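Local coordinates for protein phosphoribosylamine--glycine ligase (Thermotoga maritima, PDB 1VKZ) that catalyses the ATP-dependent joining of glycine to 5-phosphoribosylamine, giving glycinamide ribonucleotide in de novo purine biosynthesis, at residues Val331-Arg336 with Glu397-Glu402. Numbering follows the deposited sequence.
Sequences VVLAAR and EKVHFE
The end of strand 327-334 and the chain leaving helix 385-398 run nearly parallel, 5° apart over 333-336 and 399-402, with CA atoms 8.8 Å apart at Leu333 and Val399 and 7.9 Å at Arg336 and Glu402. No hydrogen bond links the two segments, and side chains fill the gap between them. Leu333 meets Val399 tip to tip and obliquely, CD1 lying 3.6 Å from Val399 CG1. In Phe401 a chi1 of 55° sets CG between the two backbone branches and turns the ring toward the 331-336 segment, where it presents its edge to the end of the strand and the first loop residue after it: CE1 approaches Leu333 CB at 4.1 Å, while CZ comes within 3.6 Å of Ala334 O and CE2 within 4.2 Å of Ala335 CA. At the exposed end Arg336 bends at chi3 and brings NH1 to 4.2 Å from Glu402 CG, but NH1 and Glu402 OE2 remain 4.9 Å apart, and the guanidinium has a weak, long ion pair with Glu343. Val375 and Leu376 of neighbouring strand 374-382 touch Phe401 and Val399, respectively, so the post-helix segment packs against the antiparallel sheet of the C domain. The contact is therefore chiefly apolar and buried, while the opposite charges at its solvent-exposed end probably add only a modest electrostatic attraction.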
loop_
_atom_site.group_PDB
_atom_site.type_symbol
_atom_site.label_atom_id
_atom_site.label_comp_id
_atom_site.label_asym_id
_atom_site.label_seq_id
_atom_site.Cartn_x
_atom_site.Cartn_y
_atom_site.Cartn_z
ATOM N N VAL A 331 7.197 -6.530 -12.131
ATOM C CA VAL A 331 6.202 -7.383 -12.721
ATOM C C VAL A 331 5.828 -8.393 -11.645
ATOM O O VAL A 331 6.657 -9.183 -11.220
ATOM C CB VAL A 331 6.664 -8.127 -14.037
ATOM C CG1 VAL A 331 5.648 -9.207 -14.449
ATOM C CG2 VAL A 331 6.864 -7.173 -15.185
ATOM N N VAL A 332 4.569 -8.349 -11.221
ATOM C CA VAL A 332 4.053 -9.255 -10.249
ATOM C C VAL A 332 3.626 -10.551 -10.961
ATOM O O VAL A 332 2.832 -10.513 -11.912
ATOM C CB VAL A 332 2.855 -8.637 -9.476
ATOM C CG1 VAL A 332 2.380 -9.587 -8.369
ATOM C CG2 VAL A 332 3.209 -7.284 -8.870
ATOM N N LEU A 333 4.167 -11.690 -10.500
ATOM C CA LEU A 333 3.572 -13.000 -10.809
ATOM C C LEU A 333 2.626 -13.439 -9.683
ATOM O O LEU A 333 3.007 -13.507 -8.512
ATOM C CB LEU A 333 4.629 -14.064 -11.057
ATOM C CG LEU A 333 5.820 -13.593 -11.880
ATOM C CD1 LEU A 333 6.866 -14.707 -11.903
ATOM C CD2 LEU A 333 5.371 -13.205 -13.241
ATOM N N ALA A 334 1.385 -13.713 -10.065
ATOM C CA ALA A 334 0.358 -14.163 -9.148
ATOM C C ALA A 334 -0.131 -15.566 -9.531
ATOM O O ALA A 334 0.203 -16.112 -10.589
ATOM C CB ALA A 334 -0.790 -13.179 -9.132
ATOM N N ALA A 335 -0.896 -16.168 -8.644
ATOM C CA ALA A 335 -1.404 -17.504 -8.870
ATOM C C ALA A 335 -2.650 -17.482 -9.735
ATOM O O ALA A 335 -3.419 -16.522 -9.722
ATOM C CB ALA A 335 -1.716 -18.155 -7.549
ATOM N N ARG A 336 -2.875 -18.561 -10.468
ATOM C CA ARG A 336 -4.155 -18.769 -11.100
ATOM C C ARG A 336 -5.249 -18.712 -10.043
ATOM O O ARG A 336 -5.147 -19.357 -8.993
ATOM C CB ARG A 336 -4.206 -20.119 -11.797
ATOM C CG ARG A 336 -5.586 -20.425 -12.374
ATOM C CD ARG A 336 -5.692 -21.746 -13.058
ATOM N NE ARG A 336 -4.844 -21.784 -14.240
ATOM C CZ ARG A 336 -3.753 -22.528 -14.390
ATOM N NH1 ARG A 336 -3.310 -23.332 -13.420
ATOM N NH2 ARG A 336 -3.094 -22.464 -15.544
ATOM N N GLU A 397 9.942 -14.401 -17.380
ATOM C CA GLU A 397 9.978 -15.552 -18.292
ATOM C C GLU A 397 10.843 -16.693 -17.743
ATOM O O GLU A 397 10.595 -17.849 -18.066
ATOM C CB GLU A 397 10.504 -15.149 -19.681
ATOM C CG GLU A 397 9.726 -14.049 -20.410
ATOM C CD GLU A 397 10.596 -13.252 -21.398
ATOM O OE1 GLU A 397 11.478 -13.867 -22.046
ATOM O OE2 GLU A 397 10.410 -12.015 -21.538
ATOM N N LYS A 398 11.855 -16.375 -16.928
ATOM C CA LYS A 398 12.738 -17.405 -16.331
ATOM C C LYS A 398 12.117 -18.084 -15.114
ATOM O O LYS A 398 12.593 -19.115 -14.639
ATOM C CB LYS A 398 14.074 -16.801 -15.885
ATOM C CG LYS A 398 15.029 -16.422 -17.002
ATOM C CD LYS A 398 16.438 -16.150 -16.429
ATOM C CE LYS A 398 17.402 -15.615 -17.480
ATOM N NZ LYS A 398 16.963 -14.275 -17.976
ATOM N N VAL A 399 11.059 -17.483 -14.600
ATOM C CA VAL A 399 10.473 -17.903 -13.339
ATOM C C VAL A 399 9.222 -18.680 -13.699
ATOM O O VAL A 399 8.410 -18.180 -14.483
ATOM C CB VAL A 399 10.140 -16.685 -12.437
ATOM C CG1 VAL A 399 9.398 -17.134 -11.200
ATOM C CG2 VAL A 399 11.392 -15.960 -12.020
ATOM N N HIS A 400 9.060 -19.886 -13.148
ATOM C CA HIS A 400 7.892 -20.711 -13.479
ATOM C C HIS A 400 7.201 -21.335 -12.284
ATOM O O HIS A 400 7.831 -21.782 -11.322
ATOM C CB HIS A 400 8.293 -21.797 -14.454
ATOM C CG HIS A 400 7.313 -22.943 -14.582
ATOM N ND1 HIS A 400 6.091 -22.822 -15.220
ATOM C CD2 HIS A 400 7.424 -24.253 -14.238
ATOM C CE1 HIS A 400 5.478 -23.994 -15.225
ATOM N NE2 HIS A 400 6.266 -24.877 -14.636
ATOM N N PHE A 401 5.881 -21.333 -12.356
ATOM C CA PHE A 401 5.070 -22.227 -11.561
ATOM C C PHE A 401 3.771 -22.331 -12.303
ATOM O O PHE A 401 3.486 -21.491 -13.130
ATOM C CB PHE A 401 4.881 -21.753 -10.131
ATOM C CG PHE A 401 4.330 -20.366 -10.011
ATOM C CD1 PHE A 401 5.176 -19.262 -10.036
ATOM C CD2 PHE A 401 2.958 -20.157 -9.872
ATOM C CE1 PHE A 401 4.677 -18.007 -9.902
ATOM C CE2 PHE A 401 2.454 -18.878 -9.747
ATOM C CZ PHE A 401 3.310 -17.813 -9.763
ATOM N N GLU A 402 2.998 -23.371 -12.031
ATOM C CA GLU A 402 1.818 -23.652 -12.845
ATOM C C GLU A 402 0.714 -22.643 -12.593
ATOM O O GLU A 402 0.500 -22.208 -11.458
ATOM C CB GLU A 402 1.310 -25.064 -12.598
ATOM C CG GLU A 402 0.273 -25.533 -13.599
ATOM C CD GLU A 402 0.110 -27.036 -13.584
ATOM O OE1 GLU A 402 0.945 -27.734 -12.956
ATOM O OE2 GLU A 402 -0.854 -27.518 -14.207
#